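Local coordinates for V-type ATPase 116 kDa subunit (Meiothermus ruber, PDB 3RRK), which forms the cytoplasmic N-terminal domain of subunit I, a homolog of subunit a, in a V-type ATPase that probably pumps protons by a rotary mechanism, at residues A[121-125]-A[230-235]; A[134-138]-A[179-183]; A[141-145]-A[223-227]. All coordinates share one frame; numbering follows the deposited sequence.

Contact 1: A[121-125]-A[230-235]; sequences EIQTI and RMKERA
Glu121 and Ile125, one turn apart on helix 94-138, meet Arg230, Met231, Arg234 and Ala235 of helix 224-281. The two short segments run roughly against each other, 127° between their directions and 10.0 Å between axes at closest approach, and their backbones come nearest at Ile125 and Met231. Packing is closest round Ile125. Its CD1 lies on the opposing helix backbone, 3.6 Å from Met231 O, and comes equally near Arg234 CB. CG2, the other branch, rests 4.1 Å from Ala235 CB, while CG1 lies beside CG of Met231. Ile125 is thus seated on one turn of helix 224-281, from Met231 to Ala235.

The looser part is polar. The extended chain of Glu121 carries its carboxylate away from the isoleucine, with CG anti to the backbone N (chi1 -153°). Arg234, bent at its second and third torsions, turns the edge of its guanidinium to it: Arg234 NH2 gives Glu121 OE1 a hydrogen bond of 3.3 Å from above the carboxylate plane, and NE adds a weak one of 3.2 Å to OE2. The carboxylate and guanidinium planes are 47° apart, so the two groups do not lie in one plane. Arg230 reaches over with a fully stretched chain, but its NH2, 3.5 Å from Glu121 OE2, contributes charge alone, since no N-H points at that oxygen. Two arginines would be expected to keep Glu121 ionised.

Glu241, about two turns further along helix 224-281, is the stronger polar partner of Arg234 and forms a salt bridge with its NH2. Met231 continues inward onto Phe128 and Ala132 of helix 94-138 and onto Tyr219, so the contact lies where these two long helices, part of the shaft of the domain, approach its distal lobe.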
# COMPACT_ATOMS: atom_id res chain seq x y z
N GLU A 121 10.73 9.52 -7.81
CA GLU A 121 11.54 10.67 -8.16
C GLU A 121 12.40 10.36 -9.38
O GLU A 121 12.41 11.10 -10.37
CB GLU A 121 12.43 11.04 -6.95
CG GLU A 121 12.85 12.53 -6.83
CD GLU A 121 13.43 12.88 -5.45
OE1 GLU A 121 13.97 11.98 -4.76
OE2 GLU A 121 13.34 14.05 -5.05
N ILE A 122 13.11 9.25 -9.30
CA ILE A 122 13.97 8.79 -10.38
C ILE A 122 13.22 8.54 -11.68
O ILE A 122 13.71 8.86 -12.76
CB ILE A 122 14.71 7.53 -9.95
CG1 ILE A 122 15.67 7.86 -8.81
CG2 ILE A 122 15.47 6.93 -11.11
CD1 ILE A 122 16.31 6.62 -8.17
N GLN A 123 12.01 8.00 -11.59
CA GLN A 123 11.19 7.79 -12.78
C GLN A 123 10.71 9.10 -13.40
O GLN A 123 10.72 9.25 -14.62
CB GLN A 123 10.02 6.86 -12.47
CG GLN A 123 10.45 5.46 -12.09
CD GLN A 123 9.32 4.62 -11.52
OE1 GLN A 123 8.15 4.90 -11.76
NE2 GLN A 123 9.67 3.58 -10.76
N THR A 124 10.28 10.04 -12.56
CA THR A 124 9.92 11.38 -13.01
C THR A 124 11.06 11.99 -13.81
O THR A 124 10.88 12.50 -14.92
CB THR A 124 9.68 12.31 -11.83
OG1 THR A 124 8.61 11.80 -11.03
CG2 THR A 124 9.33 13.68 -12.32
N ILE A 125 12.25 11.95 -13.24
CA ILE A 125 13.42 12.46 -13.92
C ILE A 125 13.66 11.71 -15.22
O ILE A 125 14.17 12.28 -16.18
CB ILE A 125 14.66 12.39 -13.00
CG1 ILE A 125 14.53 13.44 -11.88
CG2 ILE A 125 15.93 12.59 -13.79
CD1 ILE A 125 15.51 13.26 -10.75
N ARG A 230 17.28 21.26 -10.13
CA ARG A 230 16.93 20.26 -9.11
C ARG A 230 16.88 18.84 -9.68
O ARG A 230 17.34 17.89 -9.05
CB ARG A 230 15.60 20.61 -8.44
CG ARG A 230 15.20 19.60 -7.37
CD ARG A 230 14.05 20.12 -6.52
NE ARG A 230 13.61 19.16 -5.50
CZ ARG A 230 12.70 18.21 -5.70
NH1 ARG A 230 12.12 18.08 -6.89
NH2 ARG A 230 12.37 17.38 -4.73
N MET A 231 16.32 18.69 -10.87
CA MET A 231 16.31 17.39 -11.51
C MET A 231 17.72 16.87 -11.76
O MET A 231 17.97 15.67 -11.64
CB MET A 231 15.60 17.47 -12.85
CG MET A 231 14.12 17.54 -12.73
SD MET A 231 13.39 16.98 -14.26
CE MET A 231 11.78 17.74 -14.13
N LYS A 232 18.62 17.76 -12.12
CA LYS A 232 19.97 17.36 -12.47
C LYS A 232 20.72 16.86 -11.23
O LYS A 232 21.58 15.98 -11.32
CB LYS A 232 20.72 18.52 -13.11
CG LYS A 232 22.14 18.20 -13.55
CD LYS A 232 22.82 19.44 -14.14
CE LYS A 232 24.35 19.32 -14.13
NZ LYS A 232 25.03 20.58 -14.54
N GLU A 233 20.39 17.43 -10.08
CA GLU A 233 21.10 17.10 -8.86
C GLU A 233 20.45 15.91 -8.16
O GLU A 233 21.14 15.06 -7.59
CB GLU A 233 21.18 18.31 -7.93
CG GLU A 233 20.22 18.27 -6.76
CD GLU A 233 20.19 19.57 -5.98
OE1 GLU A 233 21.28 20.13 -5.71
OE2 GLU A 233 19.08 20.03 -5.64
N ARG A 234 19.13 15.84 -8.21
CA ARG A 234 18.44 14.65 -7.73
C ARG A 234 18.89 13.45 -8.57
O ARG A 234 18.94 12.33 -8.07
CB ARG A 234 16.91 14.80 -7.79
CG ARG A 234 16.35 15.93 -6.92
CD ARG A 234 16.73 15.77 -5.46
NE ARG A 234 16.49 14.41 -4.96
CZ ARG A 234 17.31 13.76 -4.14
NH1 ARG A 234 18.43 14.33 -3.72
NH2 ARG A 234 17.01 12.53 -3.73
N ALA A 235 19.23 13.69 -9.83
CA ALA A 235 19.69 12.61 -10.71
C ALA A 235 21.06 12.10 -10.29
O ALA A 235 21.43 10.98 -10.60
CB ALA A 235 19.71 13.05 -12.17

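Contact 2: A[134-138]-A[179-183]; sequences KLAAL and EAEPL
The last turn of helix 94-138 crosses an edge strand of a three-stranded antiparallel sheet, with Lys134 and Leu138 set against strand 177-182. Their segments run nearly antiparallel, at 150°, with axes 8.7 Å apart. Leu138 sends both methyls to the strand. CD1 lies over its backbone, 3.7 Å from Glu179 O and close to Ala180 CA, whereas CD2 touches Glu181 CG at 4.0 Å and Glu179 CB at 4.1 Å. From the glutamate side chains Leu138 thus meets aliphatic carbons; the bend at the second torsion of Glu179 leads its carboxylate off.

Glu179 and Glu181 point toward the helix and Ala180 away, toward Leu161 of helix 158-172. The sheet is therefore covered on both faces, in a helix-sheet-helix arrangement, and Leu135 extends the near layer onto Ala188 and Pro152 of the other two strands.

Lys134 packs one turn earlier, its CB 4.0 Å from Glu181 CB. Beyond that its chain slides past Leu183 in the opposite direction, Lys134 CG lying 4.0 Å from Leu183 CD1. Bends at chi2 (-43°) and chi4 (69°) fold the ammonium back to the strand end, where NZ makes a weak hydrogen bond of 3.1 Å to Pro182 O. Glu181 OE1 stays 4.4 Å from Lys134 NZ, too distant for a salt bridge, though its charge would probably favour the lysine there.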
# COMPACT_ATOMS: atom_id res chain seq x y z
N LYS A 134 16.11 20.82 -22.12
CA LYS A 134 15.90 21.56 -23.36
C LYS A 134 15.18 22.89 -23.12
O LYS A 134 15.66 23.95 -23.52
CB LYS A 134 15.13 20.72 -24.38
CG LYS A 134 15.81 19.41 -24.80
CD LYS A 134 17.28 19.60 -25.05
CE LYS A 134 17.90 18.36 -25.67
NZ LYS A 134 17.43 18.14 -27.07
N LEU A 135 14.02 22.81 -22.48
CA LEU A 135 13.16 23.97 -22.25
C LEU A 135 13.82 25.04 -21.41
O LEU A 135 13.70 26.23 -21.69
CB LEU A 135 11.86 23.53 -21.58
CG LEU A 135 10.97 22.65 -22.44
CD1 LEU A 135 9.90 21.99 -21.58
CD2 LEU A 135 10.35 23.48 -23.55
N ALA A 136 14.51 24.61 -20.36
CA ALA A 136 15.23 25.52 -19.49
C ALA A 136 16.21 26.39 -20.28
O ALA A 136 16.36 27.58 -20.01
CB ALA A 136 15.98 24.74 -18.41
N ALA A 137 16.89 25.76 -21.23
CA ALA A 137 17.88 26.43 -22.05
C ALA A 137 17.18 27.37 -23.02
O ALA A 137 17.57 28.53 -23.17
CB ALA A 137 18.69 25.42 -22.80
N LEU A 138 16.14 26.86 -23.66
CA LEU A 138 15.30 27.67 -24.54
C LEU A 138 14.85 28.92 -23.81
O LEU A 138 14.66 29.96 -24.43
CB LEU A 138 14.07 26.87 -24.98
CG LEU A 138 14.26 25.86 -26.10
CD1 LEU A 138 12.93 25.32 -26.56
CD2 LEU A 138 14.99 26.52 -27.25
N GLU A 179 10.44 29.02 -30.21
CA GLU A 179 11.61 28.21 -30.48
C GLU A 179 11.38 26.80 -29.98
O GLU A 179 10.53 26.57 -29.12
CB GLU A 179 12.84 28.83 -29.81
CG GLU A 179 13.23 30.19 -30.38
CD GLU A 179 13.52 30.14 -31.88
OE1 GLU A 179 14.35 29.30 -32.29
OE2 GLU A 179 12.92 30.93 -32.64
N ALA A 180 12.11 25.84 -30.53
CA ALA A 180 11.85 24.45 -30.24
C ALA A 180 13.10 23.60 -30.36
O ALA A 180 14.01 23.91 -31.14
CB ALA A 180 10.78 23.92 -31.16
N GLU A 181 13.15 22.54 -29.56
CA GLU A 181 14.27 21.61 -29.59
C GLU A 181 13.73 20.22 -29.79
O GLU A 181 12.67 19.89 -29.27
CB GLU A 181 15.09 21.68 -28.30
CG GLU A 181 16.12 22.80 -28.28
CD GLU A 181 17.06 22.75 -29.46
OE1 GLU A 181 17.48 21.63 -29.83
OE2 GLU A 181 17.37 23.82 -30.03
N PRO A 182 14.45 19.41 -30.57
CA PRO A 182 14.03 18.04 -30.88
C PRO A 182 14.18 17.11 -29.68
O PRO A 182 15.22 17.08 -29.01
CB PRO A 182 15.00 17.63 -31.99
CG PRO A 182 16.23 18.42 -31.72
CD PRO A 182 15.75 19.75 -31.17
N LEU A 183 13.12 16.37 -29.41
CA LEU A 183 13.18 15.29 -28.44
C LEU A 183 13.32 14.01 -29.25
O LEU A 183 13.40 14.06 -30.48
CB LEU A 183 11.90 15.27 -27.61
CG LEU A 183 12.07 15.61 -26.13
CD1 LEU A 183 13.23 16.54 -25.91
CD2 LEU A 183 10.79 16.19 -25.57

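Contact 3: A[141-145]-A[223-227]; sequences GLDES and PLGKA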
# COMPACT_ATOMS: atom_id res chain seq x y z
N GLY A 141 17.18 32.82 -18.73
CA GLY A 141 17.19 34.25 -18.50
C GLY A 141 15.83 34.91 -18.62
O GLY A 141 15.64 36.04 -18.19
N LEU A 142 14.88 34.20 -19.21
CA LEU A 142 13.55 34.72 -19.47
C LEU A 142 12.51 34.08 -18.56
O LEU A 142 11.34 34.48 -18.57
CB LEU A 142 13.13 34.41 -20.91
CG LEU A 142 13.94 34.80 -22.14
CD1 LEU A 142 15.42 34.54 -21.96
CD2 LEU A 142 13.44 34.02 -23.34
N ASP A 143 12.91 33.06 -17.80
CA ASP A 143 11.93 32.20 -17.12
C ASP A 143 11.39 32.72 -15.78
O ASP A 143 10.42 32.18 -15.25
CB ASP A 143 12.42 30.74 -17.02
CG ASP A 143 13.65 30.58 -16.16
OD1 ASP A 143 13.96 31.49 -15.38
OD2 ASP A 143 14.29 29.52 -16.27
N GLU A 144 11.99 33.77 -15.25
CA GLU A 144 11.46 34.42 -14.06
C GLU A 144 11.52 35.93 -14.21
O GLU A 144 11.82 36.66 -13.26
CB GLU A 144 12.21 33.95 -12.81
CG GLU A 144 13.67 33.63 -13.06
CD GLU A 144 14.28 32.81 -11.94
OE1 GLU A 144 13.56 32.48 -10.97
OE2 GLU A 144 15.49 32.49 -12.04
N SER A 145 11.21 36.39 -15.42
CA SER A 145 11.13 37.81 -15.74
C SER A 145 9.68 38.27 -15.60
O SER A 145 8.81 37.83 -16.35
CB SER A 145 11.61 38.08 -17.16
OG SER A 145 12.91 37.54 -17.37
N PRO A 223 10.22 27.66 -11.86
CA PRO A 223 10.68 28.13 -13.17
C PRO A 223 11.41 26.98 -13.83
O PRO A 223 12.09 26.22 -13.13
CB PRO A 223 11.66 29.25 -12.82
CG PRO A 223 11.29 29.67 -11.42
CD PRO A 223 10.79 28.44 -10.75
N LEU A 224 11.25 26.85 -15.14
CA LEU A 224 12.04 25.92 -15.94
C LEU A 224 13.44 25.74 -15.38
O LEU A 224 13.86 24.63 -15.06
CB LEU A 224 12.17 26.43 -17.37
CG LEU A 224 10.86 26.35 -18.15
CD1 LEU A 224 10.32 24.96 -17.95
CD2 LEU A 224 9.89 27.40 -17.65
N GLY A 225 14.16 26.85 -15.26
CA GLY A 225 15.54 26.82 -14.86
C GLY A 225 15.79 26.13 -13.54
O GLY A 225 16.70 25.32 -13.42
N LYS A 226 14.98 26.46 -12.54
CA LYS A 226 15.14 25.84 -11.24
C LYS A 226 14.81 24.35 -11.31
O LYS A 226 15.57 23.51 -10.81
CB LYS A 226 14.28 26.55 -10.19
CG LYS A 226 14.58 28.04 -10.07
CD LYS A 226 14.59 28.50 -8.61
CE LYS A 226 14.93 29.98 -8.48
NZ LYS A 226 15.14 30.36 -7.06
N ALA A 227 13.69 24.03 -11.96
CA ALA A 227 13.23 22.65 -12.14
C ALA A 227 14.31 21.75 -12.74
O ALA A 227 14.61 20.67 -12.21
CB ALA A 227 11.97 22.62 -12.99
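Asp143 reaches from the loop after helix 94-138 to the first turn of helix 224-281, and its OD2 accepts a hydrogen bond of 2.9 Å from Gly225 N. The bond is appreciably bent, with 136° at the hydrogen, and the N-H meets the oxygen from above the carboxylate plane, 42° out of it. What brings the group there is the first torsion: at chi1 65°, CG is tucked between the backbone N and the carbonyl carbon, and the carboxylate stands out from the loop toward the helix. Asp143 OD2 also lies 3.9 Å from Leu224 CB, and with no side chain at Gly225 it can approach to 3.3 Å from that residue's CA.

The carboxylate thus faces the amino end of a helix that runs on to residue 281, where first-turn N-H groups have no carbonyl of a preceding turn to bond and the helix dipole would probably stabilise a negative charge. Within this turn Ala227 N is bonded to Pro223 O. With an alanine here instead of Asp143, Gly225 N would probably lose this acceptor, and the loop a tie to the helix start.

Pro223 meets both acidic residues. Asp143 crosses it at about a right angle, with Asp143 OD1 4.1 Å from Pro223 CB. The neighbouring Glu144, stretched beyond CG, lays OE1 3.6 Å from Pro223 CG and 3.8 Å from Lys226 CE. The Lys226 side chain crosses that of Glu144 at about a right angle and, bent at its second torsion, carries NZ on to 4.7 Å from Glu144 OE1, where the opposite charges may attract without forming a salt bridge.

All three contacts lie on the same side of the centre of the elongated domain, contact 1 partway out and contacts 2 and 3 further toward that end. Contacts 1 and 2 share helix 94-138, with centres about 18 Å apart; contacts 1 and 3, both on the other long helix, have centres about 17 Å apart. Contacts 2 and 3 are closer, about 13 Å between centres, and touch directly: Ala136 CA lies 3.8 Å from Leu224 CB. Contact 1 thus joins the two long helices, while 2 and 3 fix their ends to the sheet and loop of the lobe. A sulfate about 4 Å from the side chain of Ile125 and a buffer molecule about 4 Å from that of Leu183 probably come from crystallisation.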